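Local coordinates for protein tRNA (adenine-N(1)-)-methyltransferase (Thermus thermophilus, PDB 2PWY) that catalyses the S-adenosyl-L-methionine-dependent methylation of adenosine 58 of tRNA at N1 and is required for growth at extreme temperatures, at residues E206-A211 and F216-V221; V51-H54 and E58-V61. All coordinates share one frame; numbering follows the deposited sequence.

Interaction 1: E206-A211 and F216-V221. With SO4 (sulfate ion), chain C.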
loop_
_atom_site.group_PDB
_atom_site.type_symbol
_atom_site.label_atom_id
_atom_site.label_comp_id
_atom_site.label_asym_id
_atom_site.label_seq_id
_atom_site.Cartn_x
_atom_site.Cartn_y
_atom_site.Cartn_z
ATOM N N GLU A 206 4.749 -5.792 22.235
ATOM C CA GLU A 206 4.833 -5.640 23.683
ATOM C C GLU A 206 3.444 -5.392 24.293
ATOM O O GLU A 206 3.094 -6.008 25.306
ATOM C CB GLU A 206 5.825 -4.531 24.082
ATOM C CG GLU A 206 6.051 -4.460 25.593
ATOM C CD GLU A 206 7.332 -3.727 25.996
ATOM O OE1 GLU A 206 8.114 -3.289 25.116
ATOM O OE2 GLU A 206 7.553 -3.605 27.221
ATOM N N LEU A 207 2.661 -4.508 23.670
ATOM C CA LEU A 207 1.300 -4.217 24.136
ATOM C C LEU A 207 0.395 -5.459 24.061
ATOM O O LEU A 207 -0.361 -5.752 24.997
ATOM C CB LEU A 207 0.682 -3.040 23.357
ATOM C CG LEU A 207 -0.801 -2.745 23.657
ATOM C CD1 LEU A 207 -1.004 -2.421 25.157
ATOM C CD2 LEU A 207 -1.284 -1.586 22.786
ATOM N N VAL A 208 0.496 -6.191 22.954
ATOM C CA VAL A 208 -0.285 -7.416 22.765
ATOM C C VAL A 208 0.010 -8.412 23.884
ATOM O O VAL A 208 -0.914 -8.969 24.474
ATOM C CB VAL A 208 -0.050 -8.026 21.350
ATOM C CG1 VAL A 208 -0.530 -9.494 21.271
ATOM C CG2 VAL A 208 -0.762 -7.165 20.305
ATOM N N ARG A 209 1.291 -8.597 24.200
ATOM C CA ARG A 209 1.682 -9.504 25.292
ATOM C C ARG A 209 1.205 -8.987 26.651
ATOM O O ARG A 209 0.638 -9.749 27.440
ATOM C CB ARG A 209 3.196 -9.743 25.289
ATOM N N ALA A 210 1.382 -7.690 26.904
ATOM C CA ALA A 210 0.959 -7.073 28.170
ATOM C C ALA A 210 -0.551 -7.179 28.407
ATOM O O ALA A 210 -0.991 -7.387 29.535
ATOM C CB ALA A 210 1.404 -5.624 28.228
ATOM N N ALA A 211 -1.334 -7.059 27.334
ATOM C CA ALA A 211 -2.796 -7.114 27.427
ATOM C C ALA A 211 -3.292 -8.507 27.814
ATOM O O ALA A 211 -4.428 -8.657 28.268
ATOM C CB ALA A 211 -3.417 -6.662 26.127
ATOM N N PHE A 216 -8.767 -7.942 28.582
ATOM C CA PHE A 216 -8.880 -7.397 27.231
ATOM C C PHE A 216 -8.676 -8.516 26.226
ATOM O O PHE A 216 -7.861 -9.414 26.457
ATOM C CB PHE A 216 -7.784 -6.355 26.981
ATOM C CG PHE A 216 -8.055 -5.005 27.573
ATOM C CD1 PHE A 216 -9.105 -4.216 27.095
ATOM C CD2 PHE A 216 -7.227 -4.492 28.571
ATOM C CE1 PHE A 216 -9.344 -2.946 27.640
ATOM C CE2 PHE A 216 -7.463 -3.229 29.115
ATOM C CZ PHE A 216 -8.522 -2.458 28.646
ATOM N N ARG A 217 -9.409 -8.450 25.119
ATOM C CA ARG A 217 -9.238 -9.357 23.983
ATOM C C ARG A 217 -8.717 -8.559 22.794
ATOM O O ARG A 217 -9.286 -7.521 22.453
ATOM C CB ARG A 217 -10.574 -10.019 23.637
ATOM C CG ARG A 217 -10.517 -11.103 22.556
ATOM C CD ARG A 217 -11.495 -12.257 22.849
ATOM N NE ARG A 217 -12.599 -11.823 23.698
ATOM C CZ ARG A 217 -12.881 -12.302 24.913
ATOM N NH1 ARG A 217 -12.163 -13.285 25.458
ATOM N NH2 ARG A 217 -13.907 -11.799 25.578
ATOM N N LEU A 218 -7.633 -9.026 22.177
ATOM C CA LEU A 218 -7.104 -8.356 20.988
ATOM C C LEU A 218 -8.107 -8.453 19.836
ATOM O O LEU A 218 -8.580 -9.540 19.492
ATOM C CB LEU A 218 -5.761 -8.972 20.560
ATOM C CG LEU A 218 -5.106 -8.328 19.331
ATOM C CD1 LEU A 218 -4.772 -6.858 19.559
ATOM C CD2 LEU A 218 -3.835 -9.103 18.913
ATOM N N GLU A 219 -8.407 -7.314 19.224
ATOM C CA GLU A 219 -9.399 -7.279 18.156
ATOM C C GLU A 219 -8.808 -6.863 16.812
ATOM O O GLU A 219 -9.151 -7.440 15.775
ATOM C CB GLU A 219 -10.557 -6.348 18.529
ATOM C CG GLU A 219 -11.369 -6.809 19.753
ATOM C CD GLU A 219 -12.146 -8.113 19.527
ATOM O OE1 GLU A 219 -12.169 -8.634 18.387
ATOM O OE2 GLU A 219 -12.729 -8.632 20.510
ATOM N N ARG A 220 -7.945 -5.853 16.824
ATOM C CA ARG A 220 -7.365 -5.310 15.584
ATOM C C ARG A 220 -5.947 -4.831 15.792
ATOM O O ARG A 220 -5.598 -4.264 16.830
ATOM C CB ARG A 220 -8.145 -4.092 15.052
ATOM C CG ARG A 220 -9.648 -4.190 15.084
ATOM C CD ARG A 220 -10.196 -4.873 13.827
ATOM N NE ARG A 220 -10.245 -4.002 12.644
ATOM C CZ ARG A 220 -11.230 -3.141 12.367
ATOM N NH1 ARG A 220 -12.257 -2.980 13.197
ATOM N NH2 ARG A 220 -11.182 -2.426 11.255
ATOM N N VAL A 221 -5.132 -5.070 14.774
ATOM C CA VAL A 221 -3.875 -4.374 14.605
ATOM C C VAL A 221 -3.886 -3.896 13.158
ATOM O O VAL A 221 -3.980 -4.702 12.234
ATOM C CB VAL A 221 -2.659 -5.267 14.868
ATOM C CG1 VAL A 221 -1.353 -4.523 14.454
ATOM C CG2 VAL A 221 -2.603 -5.697 16.339
HETATM S S SO4 C . -6.614 -12.630 23.435
HETATM O O1 SO4 C . -5.356 -13.356 23.532
HETATM O O2 SO4 C . -6.394 -11.416 22.671
HETATM O O3 SO4 C . -7.614 -13.433 22.762
HETATM O O4 SO4 C . -7.116 -12.288 24.754
#
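Leu218 lays its forked end against the two methyls of Val208, its CD2 coming within 3.9 Å of Val208 CG2 and lying little farther from CG1. The two side chains cross at about a right angle, and their methyls meet at van der Waals distance. On Leu218, CG stands opposite the backbone N about the first torsion (chi1 -179°), which carries both terminal methyls out from the strand to the helix. Nearer the turn a second, looser contact forms between Ala211 and Phe216, whose CB atoms are 4.5 Å apart. The CB of Phe216 faces the helix, but its ring leads away to Leu181 and Ala185 of helix 181-187 and to Leu194 and Leu252 of the sheet. No hydrogen bond links the two segments. They belong to helix 201-211 and strand 216-232, joined by a short loop in the Rossmann-like catalytic domain. The helix lies on the mixed sheet, Leu207 touching strands 192-198 and 248-254, and strand 216-232 runs antiparallel to 248-254. Further along, a classic beta bulge sets Glu219 and Arg220 opposite the single residue Ala251. Val231 of a second subunit packs on both Val208 and Leu218, so this small apolar patch also belongs to a subunit interface. A sulfate ion, probably carried over from crystallisation, sits by the strand and accepts a nearly straight hydrogen bond from the backbone, Leu218 N to O2 at 2.7 Å (164° at the hydrogen). The same O2 lies 3.3 Å from Leu218 CB, while O3 approaches the aliphatic CG of Arg217 at 3.7 Å.

Interaction 2: V51-H54 and E58-V61; sequences VRTH and ELSV. With SO4 (sulfate ion), chain D.
With Glu58 CG opposite its backbone N (chi1 -175°) and Arg52 CG opposite its own carbonyl carbon (chi1 -63°), the glutamate's carboxylate comes alongside the arginine's aliphatic part. Glu58 OE2 lies 3.6 Å from Arg52 CG, whereas Arg52 NE is 5.5 Å from that oxygen. The opposite charges probably attract at this distance but make no salt bridge, and the guanidinium and carboxylate planes are turned well apart. The guanidinium instead reaches a sulfate ion, whose sulfur lies in its plane at the edge. Arg52 NH2 gives O4 a short, nearly straight hydrogen bond of 2.7 Å (174° at the hydrogen), and NH1 reaches O3 over a longer 3.3 Å, so two nitrogens grip one anion. The backbones form an antiparallel beta hairpin of strands 50-52 and 58-62 in the small N-terminal domain, which may take part in tRNA recognition. Val51 and Leu59 are its hydrogen-bonded pair, with Val51 N to Leu59 O and Leu59 N to Val51 O both 2.9 Å. Arg52 and Glu58 make the adjoining non-hydrogen-bonded pair, which puts their side chains on the same face of the sheet; here Glu58 CA lies 3.6 Å from Val51 O, in a CA-H...O contact. On the face bearing Val51 and Leu59 the contacts are apolar and loose: Val51 CG2 stands 4.4 Å from Val61 CG2, and Thr53 CG2 approaches Leu59 CD1 at a similar range. Val37 of strand 37-38 touches Val51, Thr53 and Leu59, and Ala45 of helix 39-45 lies against Val51 and Val61.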
loop_
_atom_site.group_PDB
_atom_site.type_symbol
_atom_site.label_atom_id
_atom_site.label_comp_id
_atom_site.label_asym_id
_atom_site.label_seq_id
_atom_site.Cartn_x
_atom_site.Cartn_y
_atom_site.Cartn_z
ATOM N N VAL A 51 -6.646 37.574 -1.269
ATOM C CA VAL A 51 -6.017 38.885 -1.213
ATOM C C VAL A 51 -4.880 38.884 -2.234
ATOM O O VAL A 51 -3.937 38.097 -2.119
ATOM C CB VAL A 51 -5.478 39.239 0.207
ATOM C CG1 VAL A 51 -4.810 40.617 0.196
ATOM C CG2 VAL A 51 -6.604 39.193 1.264
ATOM N N ARG A 52 -4.988 39.750 -3.243
ATOM C CA ARG A 52 -3.949 39.865 -4.268
ATOM C C ARG A 52 -2.795 40.722 -3.743
ATOM O O ARG A 52 -3.010 41.825 -3.224
ATOM C CB ARG A 52 -4.500 40.524 -5.532
ATOM C CG ARG A 52 -5.612 39.769 -6.253
ATOM C CD ARG A 52 -5.822 40.390 -7.642
ATOM N NE ARG A 52 -6.320 41.770 -7.571
ATOM C CZ ARG A 52 -6.119 42.703 -8.503
ATOM N NH1 ARG A 52 -5.410 42.430 -9.594
ATOM N NH2 ARG A 52 -6.619 43.922 -8.338
ATOM N N THR A 53 -1.571 40.225 -3.873
ATOM C CA THR A 53 -0.415 41.036 -3.482
ATOM C C THR A 53 0.475 41.330 -4.702
ATOM O O THR A 53 -0.052 41.638 -5.779
ATOM C CB THR A 53 0.351 40.411 -2.292
ATOM O OG1 THR A 53 0.852 39.133 -2.673
ATOM C CG2 THR A 53 -0.585 40.226 -1.087
ATOM N N HIS A 54 1.798 41.258 -4.540
ATOM C CA HIS A 54 2.726 41.660 -5.610
ATOM C C HIS A 54 3.157 40.535 -6.534
ATOM O O HIS A 54 3.131 39.360 -6.149
ATOM C CB HIS A 54 3.980 42.310 -5.023
ATOM C CG HIS A 54 3.694 43.563 -4.268
ATOM N ND1 HIS A 54 3.306 44.731 -4.889
ATOM C CD2 HIS A 54 3.722 43.830 -2.942
ATOM C CE1 HIS A 54 3.118 45.670 -3.979
ATOM N NE2 HIS A 54 3.362 45.148 -2.787
ATOM N N GLU A 58 -1.008 35.704 -4.744
ATOM C CA GLU A 58 -2.367 35.733 -4.273
ATOM C C GLU A 58 -2.438 34.808 -3.067
ATOM O O GLU A 58 -2.026 33.644 -3.136
ATOM C CB GLU A 58 -3.304 35.265 -5.383
ATOM C CG GLU A 58 -4.773 35.359 -5.053
ATOM C CD GLU A 58 -5.629 35.228 -6.288
ATOM O OE1 GLU A 58 -6.016 34.092 -6.644
ATOM O OE2 GLU A 58 -5.906 36.276 -6.906
ATOM N N LEU A 59 -2.932 35.347 -1.960
ATOM C CA LEU A 59 -3.132 34.572 -0.747
ATOM C C LEU A 59 -4.586 34.142 -0.674
ATOM O O LEU A 59 -5.484 34.985 -0.589
ATOM C CB LEU A 59 -2.767 35.404 0.491
ATOM C CG LEU A 59 -1.337 35.963 0.491
ATOM C CD1 LEU A 59 -1.135 36.918 1.649
ATOM C CD2 LEU A 59 -0.294 34.834 0.523
ATOM N N SER A 60 -4.828 32.835 -0.702
ATOM C CA SER A 60 -6.196 32.359 -0.571
ATOM C C SER A 60 -6.479 32.230 0.915
ATOM O O SER A 60 -5.627 31.765 1.678
ATOM C CB SER A 60 -6.401 31.029 -1.283
ATOM O OG SER A 60 -5.511 30.064 -0.777
ATOM N N VAL A 61 -7.674 32.646 1.312
ATOM C CA VAL A 61 -8.043 32.691 2.717
ATOM C C VAL A 61 -9.005 31.548 3.036
ATOM O O VAL A 61 -9.969 31.307 2.292
ATOM C CB VAL A 61 -8.702 34.047 3.077
ATOM C CG1 VAL A 61 -9.122 34.073 4.528
ATOM C CG2 VAL A 61 -7.751 35.220 2.757
HETATM S S SO4 D . -5.780 45.764 -11.555
HETATM O O1 SO4 D . -4.340 45.981 -11.473
HETATM O O2 SO4 D . -6.362 46.785 -12.418
HETATM O O3 SO4 D . -6.045 44.435 -12.103
HETATM O O4 SO4 D . -6.372 45.893 -10.222
#

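How the interactions relate
Interactions 1 and 2 share no element and lie on opposite sides of the chain's centre, their own centres about 51 Å apart. Interaction 2 comes first in the sequence and pairs two strands of the N-terminal domain; interaction 1 sets a helix against a strand in the catalytic domain. Both are partly buried and both join neighbours across a short connection, yet only the hairpin is held by backbone hydrogen bonds, the helix-strand contact relying on apolar side chains. Each has a sulfate close by, bound through a main-chain N-H in 216-221 and through a guanidinium in 51-54. A second subunit adjoins 206-211 and 216-221, whereas the apolar face of the hairpin packs against its own domain.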